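Local coordinates for protein prephenate dehydratase:Amino acid-binding ACT (Brucella abortus, PDB 6VH5) that probably catalyses the conversion of prephenate to phenylpyruvate in phenylalanine biosynthesis and binds phenylalanine at its ACT domain, at residues N25-Q30 / P46-L51; H106-V111 / A169-A174; G152-V157 / D175-D180; K203-R208 / L291-G296; N240-T245 / A263-H268. All blocks are in the same frame, centred on the assembly; numbering follows the deposited sequence.

Contact 1 (N25-Q30 / P46-L51); sequences NRISFQ and PDMEPL
The Arg26 guanidinium lies between Glu49, over one face, and Leu51, over the opposite one. Bends at chi2 (-73°) and chi3 fold the arginine back over strand 49-53. The guanidinium plane is turned 31° from the carboxylate, and Glu49 OE1, 3.4 Å from Arg26 NH1, sits well out of it, a salt bridge of charge alone; NH1 also gives a weak bond to Glu49 O. Leu51 CD1 comes to 3.5 Å from Arg26 NH2. These three side chains share one face of two parallel strands, 26-30 and 49-53, of a beta-alpha-beta unit whose helix 36-44 touches Ile27, Phe29 and Pro50. Backbone bonds alternate along them, from Glu49 N to Asn25 O through to Phe29 N and Leu51 O. On the face of Ile27 and Pro50, Phe29 CE2 meets Pro50 CB at 3.6 Å, and Ile27 crosses Met48 at about a right angle. Asn25 ND2 donates in its amide plane to a lone pair of Asp47 O, 3.0 Å away.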
# COMPACT_ATOMS: atom_id res chain seq x y z
N ASN A 25 -22.66 -13.16 13.43
CA ASN A 25 -21.49 -13.68 14.15
C ASN A 25 -20.32 -13.97 13.22
O ASN A 25 -19.40 -14.70 13.59
CB ASN A 25 -21.83 -14.93 14.97
CG ASN A 25 -20.78 -15.25 16.03
OD1 ASN A 25 -20.56 -14.47 16.95
ND2 ASN A 25 -20.14 -16.39 15.89
N ARG A 26 -20.34 -13.40 12.02
CA ARG A 26 -19.26 -13.58 11.06
C ARG A 26 -18.39 -12.33 11.01
O ARG A 26 -18.90 -11.21 11.13
CB ARG A 26 -19.82 -13.87 9.66
CG ARG A 26 -20.64 -15.16 9.57
CD ARG A 26 -19.75 -16.38 9.63
NE ARG A 26 -19.71 -17.07 8.35
CZ ARG A 26 -18.68 -17.79 7.92
NH1 ARG A 26 -17.59 -17.91 8.68
NH2 ARG A 26 -18.73 -18.38 6.74
N ILE A 27 -17.09 -12.52 10.84
CA ILE A 27 -16.15 -11.43 10.65
C ILE A 27 -15.38 -11.68 9.37
O ILE A 27 -14.67 -12.68 9.24
CB ILE A 27 -15.20 -11.27 11.85
CG1 ILE A 27 -14.08 -10.28 11.50
CG2 ILE A 27 -14.68 -12.62 12.33
CD1 ILE A 27 -13.39 -9.68 12.71
N SER A 28 -15.53 -10.78 8.40
CA SER A 28 -14.88 -10.97 7.11
C SER A 28 -13.40 -10.61 7.17
O SER A 28 -12.98 -9.71 7.91
CB SER A 28 -15.58 -10.13 6.04
OG SER A 28 -15.57 -8.76 6.39
N PHE A 29 -12.61 -11.32 6.37
CA PHE A 29 -11.21 -10.98 6.18
C PHE A 29 -10.83 -11.30 4.74
O PHE A 29 -11.44 -12.15 4.09
CB PHE A 29 -10.30 -11.73 7.16
CG PHE A 29 -10.20 -13.22 6.87
CD1 PHE A 29 -9.16 -13.73 6.11
CD2 PHE A 29 -11.16 -14.10 7.36
CE1 PHE A 29 -9.07 -15.10 5.85
CE2 PHE A 29 -11.07 -15.47 7.10
CZ PHE A 29 -10.02 -15.96 6.34
N GLN A 30 -9.77 -10.65 4.26
CA GLN A 30 -9.25 -10.91 2.93
C GLN A 30 -8.21 -12.03 3.02
O GLN A 30 -7.25 -11.92 3.79
CB GLN A 30 -8.63 -9.65 2.33
CG GLN A 30 -8.10 -9.79 0.89
CD GLN A 30 -6.74 -10.51 0.80
OE1 GLN A 30 -5.87 -10.32 1.64
NE2 GLN A 30 -6.58 -11.35 -0.22
N PRO A 46 -12.47 -14.46 19.47
CA PRO A 46 -12.39 -15.93 19.45
C PRO A 46 -13.73 -16.61 19.21
O PRO A 46 -13.76 -17.72 18.68
CB PRO A 46 -11.84 -16.26 20.85
CG PRO A 46 -11.24 -14.99 21.35
CD PRO A 46 -12.09 -13.91 20.78
N ASP A 47 -14.84 -15.98 19.59
CA ASP A 47 -16.15 -16.60 19.46
C ASP A 47 -16.85 -16.25 18.15
O ASP A 47 -18.03 -16.57 18.00
CB ASP A 47 -17.04 -16.23 20.65
CG ASP A 47 -16.50 -16.73 21.97
OD1 ASP A 47 -15.88 -17.82 21.98
OD2 ASP A 47 -16.70 -16.05 22.99
N MET A 48 -16.17 -15.60 17.22
CA MET A 48 -16.76 -15.29 15.93
C MET A 48 -16.26 -16.27 14.87
O MET A 48 -15.26 -16.96 15.04
CB MET A 48 -16.46 -13.86 15.52
CG MET A 48 -17.22 -12.84 16.34
SD MET A 48 -16.94 -11.14 15.82
CE MET A 48 -18.23 -10.93 14.59
N GLU A 49 -16.99 -16.33 13.76
CA GLU A 49 -16.65 -17.25 12.68
C GLU A 49 -16.04 -16.46 11.53
O GLU A 49 -16.75 -15.66 10.89
CB GLU A 49 -17.88 -18.03 12.22
CG GLU A 49 -17.57 -19.32 11.49
CD GLU A 49 -18.80 -20.01 10.90
OE1 GLU A 49 -18.62 -20.87 10.00
OE2 GLU A 49 -19.94 -19.69 11.31
N PRO A 50 -14.75 -16.60 11.26
CA PRO A 50 -14.14 -15.83 10.16
C PRO A 50 -14.77 -16.18 8.82
O PRO A 50 -15.08 -17.34 8.53
CB PRO A 50 -12.66 -16.25 10.22
CG PRO A 50 -12.45 -16.71 11.64
CD PRO A 50 -13.75 -17.36 12.04
N LEU A 51 -14.93 -15.16 7.98
CA LEU A 51 -15.56 -15.30 6.67
C LEU A 51 -14.57 -14.90 5.58
O LEU A 51 -14.39 -13.69 5.32
CB LEU A 51 -16.84 -14.45 6.58
CG LEU A 51 -17.53 -14.39 5.22
CD1 LEU A 51 -17.76 -15.79 4.66
CD2 LEU A 51 -18.88 -13.63 5.31

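Contact 2 (H106-V111 / A169-A174)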
# COMPACT_ATOMS: atom_id res chain seq x y z
N HIS A 106 4.89 -14.17 11.70
CA HIS A 106 5.90 -15.22 11.71
C HIS A 106 5.57 -16.27 10.66
O HIS A 106 4.40 -16.55 10.38
CB HIS A 106 6.02 -15.88 13.09
CG HIS A 106 6.52 -14.95 14.16
ND1 HIS A 106 7.73 -14.29 14.05
CD2 HIS A 106 5.97 -14.55 15.32
CE1 HIS A 106 7.90 -13.53 15.12
NE2 HIS A 106 6.85 -13.67 15.91
N PHE A 107 6.63 -16.87 10.10
CA PHE A 107 6.52 -17.93 9.11
C PHE A 107 7.00 -19.25 9.68
O PHE A 107 8.04 -19.31 10.34
CB PHE A 107 7.35 -17.62 7.87
CG PHE A 107 6.69 -16.68 6.93
CD1 PHE A 107 7.05 -15.35 6.91
CD2 PHE A 107 5.69 -17.12 6.08
CE1 PHE A 107 6.43 -14.47 6.05
CE2 PHE A 107 5.07 -16.25 5.21
CZ PHE A 107 5.43 -14.92 5.21
N GLN A 108 6.26 -20.32 9.38
CA GLN A 108 6.59 -21.66 9.82
C GLN A 108 6.86 -22.54 8.60
O GLN A 108 6.08 -22.51 7.64
CB GLN A 108 5.46 -22.25 10.67
CG GLN A 108 4.81 -21.26 11.63
CD GLN A 108 5.75 -20.81 12.73
OE1 GLN A 108 6.83 -21.39 12.93
NE2 GLN A 108 5.36 -19.77 13.46
N LEU A 109 7.95 -23.30 8.65
CA LEU A 109 8.26 -24.27 7.61
C LEU A 109 7.50 -25.55 7.94
O LEU A 109 7.76 -26.20 8.96
CB LEU A 109 9.77 -24.51 7.54
CG LEU A 109 10.31 -25.64 6.65
CD1 LEU A 109 10.08 -25.38 5.16
CD2 LEU A 109 11.81 -25.83 6.92
N MET A 110 6.54 -25.90 7.10
CA MET A 110 5.64 -27.00 7.39
C MET A 110 5.69 -28.01 6.26
O MET A 110 5.87 -27.66 5.09
CB MET A 110 4.20 -26.52 7.60
CG MET A 110 3.71 -25.58 6.54
SD MET A 110 2.12 -24.85 6.98
CE MET A 110 2.59 -23.72 8.30
N VAL A 111 5.50 -29.28 6.62
CA VAL A 111 5.61 -30.40 5.70
C VAL A 111 4.52 -31.42 6.04
O VAL A 111 3.82 -31.31 7.05
CB VAL A 111 7.00 -31.07 5.76
CG1 VAL A 111 8.08 -30.11 5.25
CG2 VAL A 111 7.30 -31.53 7.18
N ALA A 169 4.21 -20.71 5.90
CA ALA A 169 2.84 -20.26 6.14
C ALA A 169 2.70 -19.90 7.61
O ALA A 169 3.54 -20.27 8.44
CB ALA A 169 1.83 -21.34 5.74
N PRO A 170 1.63 -19.17 7.97
CA PRO A 170 1.39 -18.86 9.38
C PRO A 170 1.09 -20.12 10.18
O PRO A 170 0.60 -21.12 9.64
CB PRO A 170 0.17 -17.93 9.35
CG PRO A 170 0.18 -17.34 7.97
CD PRO A 170 0.67 -18.48 7.10
N ARG A 171 1.36 -20.05 11.48
CA ARG A 171 1.19 -21.21 12.35
C ARG A 171 -0.22 -21.78 12.26
O ARG A 171 -0.41 -23.00 12.32
CB ARG A 171 1.52 -20.82 13.80
CG ARG A 171 1.16 -21.90 14.82
CD ARG A 171 1.55 -21.50 16.23
NE ARG A 171 2.92 -21.00 16.28
CZ ARG A 171 4.00 -21.76 16.41
NH1 ARG A 171 5.20 -21.20 16.43
NH2 ARG A 171 3.88 -23.08 16.49
N LEU A 172 -1.23 -20.91 12.09
CA LEU A 172 -2.62 -21.35 12.02
C LEU A 172 -2.85 -22.33 10.87
O LEU A 172 -3.58 -23.31 11.02
CB LEU A 172 -3.56 -20.15 11.89
CG LEU A 172 -5.02 -20.49 11.57
CD1 LEU A 172 -5.67 -21.27 12.71
CD2 LEU A 172 -5.80 -19.21 11.30
N ALA A 173 -2.23 -22.07 9.71
CA ALA A 173 -2.46 -22.94 8.56
C ALA A 173 -1.98 -24.36 8.83
O ALA A 173 -2.55 -25.31 8.29
CB ALA A 173 -1.78 -22.37 7.32
N ALA A 174 -0.95 -24.53 9.66
CA ALA A 174 -0.46 -25.87 9.96
C ALA A 174 -1.51 -26.69 10.71
O ALA A 174 -1.72 -27.87 10.41
CB ALA A 174 0.85 -25.82 10.74
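Gln108 and Ala169 exchange two backbone hydrogen bonds, the signature of an antiparallel hydrogen-bonded pair: Gln108 N to Ala169 O at 2.9 Å, and Ala169 N to Gln108 O at 3.1 Å. Beside this pair the methyl end of Met110 packs between two alanine methyls, close also to Pro170 O. Its CE lies 3.6 Å from Ala169 CB and 3.7 Å from Ala174 CB, bridging the strand end and the first turn of the helix. With CG set between the backbone N and the carbonyl carbon (chi1 48°) and a bend at chi3, the thioether reaches both alanines. The Gln108 amide lies over one face of the Arg171 guanidinium, the two planes 52° apart; since Gln108 NE2 and Arg171 NH1 are both donors, their 3.3 Å approach is no hydrogen bond. The amide is held in part by Asn185, whose backbone N donates to Gln108 OE1. Further out, Glu187 receives His106 ND1 and Phe107 N, and Ala154 of helix 150-160 packs against both Met110 and Ala173. Strands 108-111 and 165-169 thus meet helix 171-176 at the strand-to-helix turn of an alpha/beta lobe, consistent with the type 2 periplasmic-binding-protein-like fold of the dehydratase domain.

Contact 3 (G152-V157 / D175-D180); sequences GAARLV and DLYGLD
Tyr177 sets its CG anti to the carbonyl carbon (chi1 -67°), directing the ring at helix 150-160, while Arg155 carries its CG anti to the backbone N (chi1 178°) and runs beside the ring in the same direction. Here helix 150-160 packs against the turn that follows helix 171-176, in the alpha/beta dehydratase domain; Tyr177 is the first residue beyond the latter helix to leave helical backbone angles. One face of the phenol ring rests on the helix backbone, with Arg155 CA lying 3.7 Å above the plane and over its centre. The aliphatic part of the arginine completes this surface: Arg155 CB is 3.4 Å from Tyr177 CZ, and Arg155 CG is 3.6 Å from Tyr177 CE1. Beyond CG the chain bends at chi3, and the guanidinium plane is turned 68° from the ring plane. Arg155 NH2 forms a salt bridge with Glu32. After Gly178, whose positive phi turns the chain, Leu179 inserts both methyls against the same helix. Leu179 CD1 meets Ala154 CB at 3.9 Å, and Leu179 CD2 meets Val157 CG1 at 4.1 Å. Met110 of strand 108-111 touches both Ala154 and Leu179, extending this apolar layer to the sheet. One water links the two side chains, accepting from Arg155 NE at 3.1 Å and lying 2.7 Å from Tyr177 OH.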
# COMPACT_ATOMS: atom_id res chain seq x y z
N GLY A 152 -2.60 -20.66 1.05
CA GLY A 152 -2.85 -21.58 -0.05
C GLY A 152 -1.72 -22.57 -0.26
O GLY A 152 -1.96 -23.72 -0.60
N ALA A 153 -0.48 -22.13 -0.02
CA ALA A 153 0.66 -23.03 -0.14
C ALA A 153 0.55 -24.19 0.84
O ALA A 153 0.86 -25.34 0.50
CB ALA A 153 1.96 -22.26 0.08
N ALA A 154 0.09 -23.91 2.07
CA ALA A 154 -0.16 -25.00 3.01
C ALA A 154 -1.28 -25.91 2.51
O ALA A 154 -1.16 -27.14 2.57
CB ALA A 154 -0.49 -24.45 4.39
N ARG A 155 -2.37 -25.33 2.00
CA ARG A 155 -3.42 -26.13 1.39
C ARG A 155 -2.89 -26.96 0.23
O ARG A 155 -3.24 -28.14 0.09
CB ARG A 155 -4.57 -25.23 0.94
CG ARG A 155 -5.69 -25.98 0.24
CD ARG A 155 -6.89 -25.09 -0.09
NE ARG A 155 -6.53 -23.85 -0.78
CZ ARG A 155 -6.13 -23.77 -2.04
NH1 ARG A 155 -6.00 -24.86 -2.77
NH2 ARG A 155 -5.84 -22.59 -2.57
N LEU A 156 -2.03 -26.38 -0.61
CA LEU A 156 -1.50 -27.10 -1.76
C LEU A 156 -0.67 -28.30 -1.31
O LEU A 156 -0.73 -29.37 -1.93
CB LEU A 156 -0.65 -26.17 -2.62
CG LEU A 156 0.01 -26.83 -3.83
CD1 LEU A 156 -1.03 -27.09 -4.91
CD2 LEU A 156 1.18 -26.01 -4.38
N VAL A 157 0.13 -28.14 -0.26
CA VAL A 157 0.98 -29.22 0.22
C VAL A 157 0.14 -30.37 0.76
O VAL A 157 0.46 -31.54 0.54
CB VAL A 157 1.97 -28.67 1.27
CG1 VAL A 157 2.59 -29.79 2.10
CG2 VAL A 157 3.08 -27.89 0.57
N ASP A 175 -2.16 -26.07 11.70
CA ASP A 175 -3.20 -26.78 12.45
C ASP A 175 -4.38 -27.13 11.56
O ASP A 175 -4.93 -28.23 11.65
CB ASP A 175 -3.67 -25.93 13.64
CG ASP A 175 -2.53 -25.23 14.36
OD1 ASP A 175 -1.39 -25.75 14.34
OD2 ASP A 175 -2.78 -24.15 14.94
N LEU A 176 -4.78 -26.20 10.69
CA LEU A 176 -5.96 -26.41 9.86
C LEU A 176 -5.75 -27.53 8.84
O LEU A 176 -6.65 -28.35 8.61
CB LEU A 176 -6.36 -25.11 9.16
CG LEU A 176 -7.03 -24.04 10.02
CD1 LEU A 176 -7.59 -22.88 9.18
CD2 LEU A 176 -8.12 -24.64 10.91
N TYR A 177 -4.57 -27.59 8.23
CA TYR A 177 -4.31 -28.58 7.19
C TYR A 177 -3.57 -29.81 7.70
O TYR A 177 -3.13 -30.63 6.89
CB TYR A 177 -3.56 -27.93 6.03
CG TYR A 177 -4.41 -26.91 5.32
CD1 TYR A 177 -5.42 -27.32 4.46
CD2 TYR A 177 -4.24 -25.56 5.54
CE1 TYR A 177 -6.24 -26.40 3.82
CE2 TYR A 177 -5.04 -24.63 4.90
CZ TYR A 177 -6.04 -25.06 4.05
OH TYR A 177 -6.85 -24.15 3.40
N GLY A 178 -3.44 -29.97 9.02
CA GLY A 178 -2.81 -31.15 9.59
C GLY A 178 -1.38 -31.35 9.14
O GLY A 178 -0.97 -32.49 8.87
N LEU A 179 -0.61 -30.27 9.06
CA LEU A 179 0.78 -30.33 8.61
C LEU A 179 1.73 -30.25 9.80
O LEU A 179 1.43 -29.65 10.83
CB LEU A 179 1.09 -29.19 7.64
CG LEU A 179 0.36 -29.20 6.28
CD1 LEU A 179 0.83 -28.03 5.40
CD2 LEU A 179 0.50 -30.54 5.56
N ASP A 180 2.88 -30.91 9.64
CA ASP A 180 3.94 -30.86 10.64
C ASP A 180 4.78 -29.61 10.45
O ASP A 180 5.14 -29.25 9.33
CB ASP A 180 4.86 -32.08 10.50
CG ASP A 180 4.38 -33.27 11.30
OD1 ASP A 180 3.45 -33.09 12.11
OD2 ASP A 180 4.96 -34.37 11.13
O HOH W 1 -7.31 -22.14 1.72

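Contact 4 (K203-R208 / L291-G296)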
# COMPACT_ATOMS: atom_id res chain seq x y z
N LYS A 203 -22.11 2.88 13.78
CA LYS A 203 -21.20 3.69 14.56
C LYS A 203 -21.29 3.34 16.03
O LYS A 203 -22.38 3.10 16.56
CB LYS A 203 -21.52 5.17 14.33
CG LYS A 203 -21.07 6.15 15.43
CD LYS A 203 -21.71 7.53 15.18
CE LYS A 203 -21.13 8.62 16.10
NZ LYS A 203 -21.39 9.99 15.58
N GLN A 204 -20.13 3.23 16.67
CA GLN A 204 -20.07 2.96 18.10
C GLN A 204 -18.77 3.57 18.60
O GLN A 204 -17.70 3.22 18.11
CB GLN A 204 -20.09 1.45 18.40
CG GLN A 204 -19.69 1.08 19.83
CD GLN A 204 -18.23 0.65 19.96
OE1 GLN A 204 -17.66 0.04 19.04
NE2 GLN A 204 -17.61 0.95 21.10
N TRP A 205 -18.87 4.47 19.56
CA TRP A 205 -17.72 5.10 20.16
C TRP A 205 -17.41 4.43 21.49
O TRP A 205 -18.31 4.15 22.28
CB TRP A 205 -17.97 6.59 20.35
CG TRP A 205 -17.88 7.38 19.07
CD1 TRP A 205 -17.73 6.88 17.80
CD2 TRP A 205 -17.89 8.81 18.94
NE1 TRP A 205 -17.65 7.92 16.90
CE2 TRP A 205 -17.75 9.11 17.57
CE3 TRP A 205 -17.99 9.87 19.86
CZ2 TRP A 205 -17.71 10.42 17.09
CZ3 TRP A 205 -17.95 11.17 19.38
CH2 TRP A 205 -17.82 11.43 18.01
N ALA A 206 -16.12 4.24 21.77
CA ALA A 206 -15.71 3.80 23.09
C ALA A 206 -16.03 4.90 24.10
O ALA A 206 -16.08 6.08 23.76
CB ALA A 206 -14.22 3.46 23.12
N ALA A 207 -16.29 4.49 25.34
CA ALA A 207 -16.61 5.47 26.37
C ALA A 207 -15.39 6.31 26.70
O ALA A 207 -14.24 5.86 26.61
CB ALA A 207 -17.13 4.78 27.63
N ARG A 208 -15.64 7.57 27.08
CA ARG A 208 -14.57 8.50 27.43
C ARG A 208 -13.74 7.97 28.59
O ARG A 208 -14.31 7.58 29.62
CB ARG A 208 -15.17 9.87 27.77
CG ARG A 208 -14.14 10.92 28.21
CD ARG A 208 -14.85 12.24 28.39
NE ARG A 208 -15.78 12.25 29.52
CZ ARG A 208 -17.10 12.21 29.38
NH1 ARG A 208 -17.63 12.14 28.17
NH2 ARG A 208 -17.89 12.23 30.44
N LEU A 291 -13.84 9.16 11.71
CA LEU A 291 -14.09 7.82 11.19
C LEU A 291 -14.14 6.75 12.26
O LEU A 291 -14.63 5.64 11.99
CB LEU A 291 -13.03 7.46 10.15
CG LEU A 291 -13.03 8.35 8.91
CD1 LEU A 291 -11.93 7.92 7.94
CD2 LEU A 291 -14.41 8.26 8.24
N GLY A 292 -13.72 7.06 13.49
CA GLY A 292 -13.82 6.10 14.56
C GLY A 292 -13.23 6.55 15.88
O GLY A 292 -12.32 7.39 15.93
N VAL A 293 -13.77 5.99 16.97
CA VAL A 293 -13.33 6.28 18.34
C VAL A 293 -13.28 4.94 19.06
O VAL A 293 -14.34 4.36 19.36
CB VAL A 293 -14.26 7.25 19.07
CG1 VAL A 293 -13.75 7.49 20.48
CG2 VAL A 293 -14.42 8.54 18.29
N TYR A 294 -12.07 4.43 19.32
CA TYR A 294 -11.93 3.03 19.69
C TYR A 294 -10.79 2.84 20.69
O TYR A 294 -9.87 3.66 20.80
CB TYR A 294 -11.71 2.16 18.45
CG TYR A 294 -10.64 2.65 17.47
CD1 TYR A 294 -9.40 2.03 17.41
CD2 TYR A 294 -10.89 3.70 16.60
CE1 TYR A 294 -8.43 2.45 16.51
CE2 TYR A 294 -9.92 4.14 15.70
CZ TYR A 294 -8.69 3.50 15.66
OH TYR A 294 -7.72 3.92 14.77
N LYS A 295 -10.86 1.71 21.40
CA LYS A 295 -9.82 1.36 22.36
C LYS A 295 -8.49 1.13 21.65
O LYS A 295 -8.45 0.57 20.55
CB LYS A 295 -10.20 0.09 23.13
CG LYS A 295 -11.42 0.22 24.02
CD LYS A 295 -11.75 -1.12 24.67
CE LYS A 295 -12.98 -1.02 25.57
NZ LYS A 295 -13.30 -2.32 26.22
N GLY A 296 -7.41 1.57 22.28
CA GLY A 296 -6.08 1.44 21.73
C GLY A 296 -5.34 0.24 22.28
O GLY A 296 -5.52 -0.15 23.43
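Ala206 N donates to Val293 O at 3.0 Å with an N-H...O angle of 164°, the single hydrogen bond across this contact. It ties the loop between strands 193-200 and 215-224 to strand 286-295, an outermost strand of the antiparallel four-stranded ACT sheet within this chain. The donor stands 44° above the carbonyl plane of Val293 and therefore uses no lone-pair direction. Trp205 CA adds a CA-H...O contact to the same oxygen, so two consecutive loop residues converge on one carbonyl. Val293 and Trp205 form the apolar half of the contact. With its CG2 anti to the carbonyl carbon and its CG1 anti to the backbone N, the valine presents CG2 to the indole face. The opposite face of the indole is met by Lys203 CE, 3.5 Å above the plane and offset toward the rim. Pro269 also touches both Trp205 and Val293. Farther along the strand, Ala206 CB approaches Tyr294 CA at 4.1 Å, while the CB of Tyr294 points away from the loop and its OH bonds to Thr218. Leu291 and Gly292 both face that threonine in a classic beta bulge. Over the indole, Val293 CG2 makes a CH-pi contact 3.4 Å from the centroid of the five-membered ring of Trp205, only 8° off the ring normal.

Contact 5 (N240-T245 / A263-H268); sequences NGVNMT and ADIEGH. With PHE (phenylalanine), chain E; EDO (1,2-ethanediol), chain K.
Ala263, within strand 258-266, meets the end of Met244, its CB 4.4 Å from Met244 CE. At Asp264 the carbonyl oxygen accepts Thr245 N at 3.0 Å, while OD2 forms a salt bridge with Arg195 and reaches Thr245 OG1 through a water, and OD1 hydrogen-bonds Thr218. Ile265 packs CG2 against Met244 CE and CB against Val242 CG1, forming the apolar side of an antiparallel hairpin. Glu266 N then donates almost straight to Asn243 O (2.9 Å, 171°). Its side chain runs alongside that of Asn243, with OE1 taking a weak bond from ND2, and OE2 forms a salt bridge with Arg300. Gly267 O accepts from Thr217 OG1, and His268 NE2 bonds to Ala206 O. Asn243 OD1 is directed at the bound phenylalanine, whose N lies 2.6 Å from Asn243 OD1 and 2.5 Å from Met244 O. Met244 N in turn donates to the ligand O at 3.1 Å. Leu230 N and Asn225 OD1 of the second subunit also bind this ligand, placing the ACT pocket at the subunit interface. Around the hairpin, Phe237 of helix 229-240 packs on Val242, Met244 and Ile265, helix 272-283 touches Val242 and Ile265, and strand 215-224 flanks strand 258-266.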
# COMPACT_ATOMS: atom_id res chain seq x y z
N ASN A 240 -2.27 21.63 22.97
CA ASN A 240 -3.12 21.01 23.97
C ASN A 240 -2.61 19.65 24.43
O ASN A 240 -3.24 19.02 25.29
CB ASN A 240 -4.55 20.90 23.44
CG ASN A 240 -5.27 22.21 23.53
OD1 ASN A 240 -5.70 22.60 24.61
ND2 ASN A 240 -5.36 22.93 22.41
N GLY A 241 -1.43 19.24 23.97
CA GLY A 241 -0.85 17.99 24.40
C GLY A 241 -1.55 16.77 23.86
O GLY A 241 -1.60 15.74 24.53
N VAL A 242 -2.08 16.86 22.64
CA VAL A 242 -2.70 15.72 21.98
C VAL A 242 -1.64 15.07 21.10
O VAL A 242 -1.12 15.71 20.18
CB VAL A 242 -3.91 16.15 21.14
CG1 VAL A 242 -4.61 14.92 20.59
CG2 VAL A 242 -4.86 17.01 21.94
N ASN A 243 -1.32 13.81 21.38
CA ASN A 243 -0.32 13.09 20.59
C ASN A 243 -0.98 12.52 19.35
O ASN A 243 -2.02 11.85 19.43
CB ASN A 243 0.32 11.97 21.41
CG ASN A 243 1.67 11.48 20.80
OD1 ASN A 243 2.46 12.26 20.26
ND2 ASN A 243 1.90 10.17 20.88
N MET A 244 -0.40 12.81 18.19
CA MET A 244 -0.83 12.25 16.92
C MET A 244 0.13 11.12 16.53
O MET A 244 1.35 11.30 16.58
CB MET A 244 -0.85 13.34 15.85
CG MET A 244 -1.38 12.91 14.50
SD MET A 244 -1.56 14.31 13.38
CE MET A 244 -2.95 15.18 14.14
N THR A 245 -0.42 9.95 16.18
CA THR A 245 0.41 8.79 15.91
C THR A 245 0.34 8.30 14.47
O THR A 245 1.08 7.39 14.11
CB THR A 245 0.05 7.63 16.85
OG1 THR A 245 -1.28 7.17 16.57
CG2 THR A 245 0.13 8.05 18.30
N ALA A 263 -5.69 10.72 9.76
CA ALA A 263 -4.98 10.94 11.01
C ALA A 263 -5.56 10.10 12.14
O ALA A 263 -6.78 9.88 12.20
CB ALA A 263 -5.00 12.42 11.41
N ASP A 264 -4.68 9.64 13.03
CA ASP A 264 -5.03 9.04 14.31
C ASP A 264 -4.46 9.93 15.41
O ASP A 264 -3.30 10.35 15.31
CB ASP A 264 -4.45 7.63 14.47
CG ASP A 264 -4.95 6.61 13.43
OD1 ASP A 264 -5.84 6.92 12.59
OD2 ASP A 264 -4.43 5.48 13.46
N ILE A 265 -5.25 10.22 16.44
CA ILE A 265 -4.75 10.86 17.65
C ILE A 265 -5.11 9.95 18.83
O ILE A 265 -6.03 9.13 18.76
CB ILE A 265 -5.30 12.29 17.89
CG1 ILE A 265 -6.82 12.26 18.01
CG2 ILE A 265 -4.88 13.28 16.80
CD1 ILE A 265 -7.42 13.60 18.22
N GLU A 266 -4.35 10.11 19.91
CA GLU A 266 -4.62 9.43 21.17
C GLU A 266 -5.44 10.38 22.03
O GLU A 266 -4.92 11.36 22.57
CB GLU A 266 -3.31 9.00 21.83
CG GLU A 266 -2.55 8.00 20.96
CD GLU A 266 -1.22 7.53 21.53
OE1 GLU A 266 -0.52 8.33 22.20
OE2 GLU A 266 -0.89 6.35 21.31
N GLY A 267 -6.73 10.12 22.11
CA GLY A 267 -7.67 10.97 22.81
C GLY A 267 -9.08 10.66 22.39
O GLY A 267 -9.34 10.01 21.37
N HIS A 268 -10.02 11.10 23.22
CA HIS A 268 -11.46 10.98 23.06
C HIS A 268 -12.07 12.35 22.77
O HIS A 268 -11.67 13.34 23.38
CB HIS A 268 -12.09 10.38 24.32
CG HIS A 268 -13.51 9.97 24.14
ND1 HIS A 268 -14.54 10.89 24.06
CD2 HIS A 268 -14.08 8.75 24.02
CE1 HIS A 268 -15.68 10.24 23.90
NE2 HIS A 268 -15.43 8.94 23.88
N PHE E . 3.43 12.04 17.81
CA PHE E . 4.24 13.13 17.28
C PHE E . 3.41 14.40 17.22
O PHE E . 2.22 14.36 17.52
CB PHE E . 4.78 12.81 15.89
CG PHE E . 3.75 12.25 14.93
CD1 PHE E . 3.77 10.91 14.59
CD2 PHE E . 2.79 13.07 14.35
CE1 PHE E . 2.83 10.38 13.70
CE2 PHE E . 1.86 12.56 13.47
CZ PHE E . 1.87 11.22 13.14
OXT PHE E . 3.94 15.46 16.86
C1 EDO K . 1.34 18.00 15.99
O1 EDO K . 2.70 17.66 16.30
C2 EDO K . 0.35 17.40 17.00
O2 EDO K . 1.01 16.88 18.17
O HOH W 2 -2.41 12.41 23.59
O HOH W 3 -1.93 5.15 15.01

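Overall arrangement
Contacts 1, 2 and 3 belong to the dehydratase domain, whereas contact 5 lies in the ACT domain and contact 4 ties an interdomain loop to it. Contacts 2 and 3 share helix 171-176 and touch directly, their centres 8 Å apart; both are buried and mainly apolar, one combining a strand pair with packing, the other lacking any direct hydrogen bond. Contact 1, about 20 Å away between centres, is partly buried and sets a charged pair over parallel strands. Contacts 4 and 5 reach the same sheet and meet where Ala206 O bonds to His268 NE2. Contact 4, like contact 1, is partly buried, while buried contact 5 directs polar groups at a ligand.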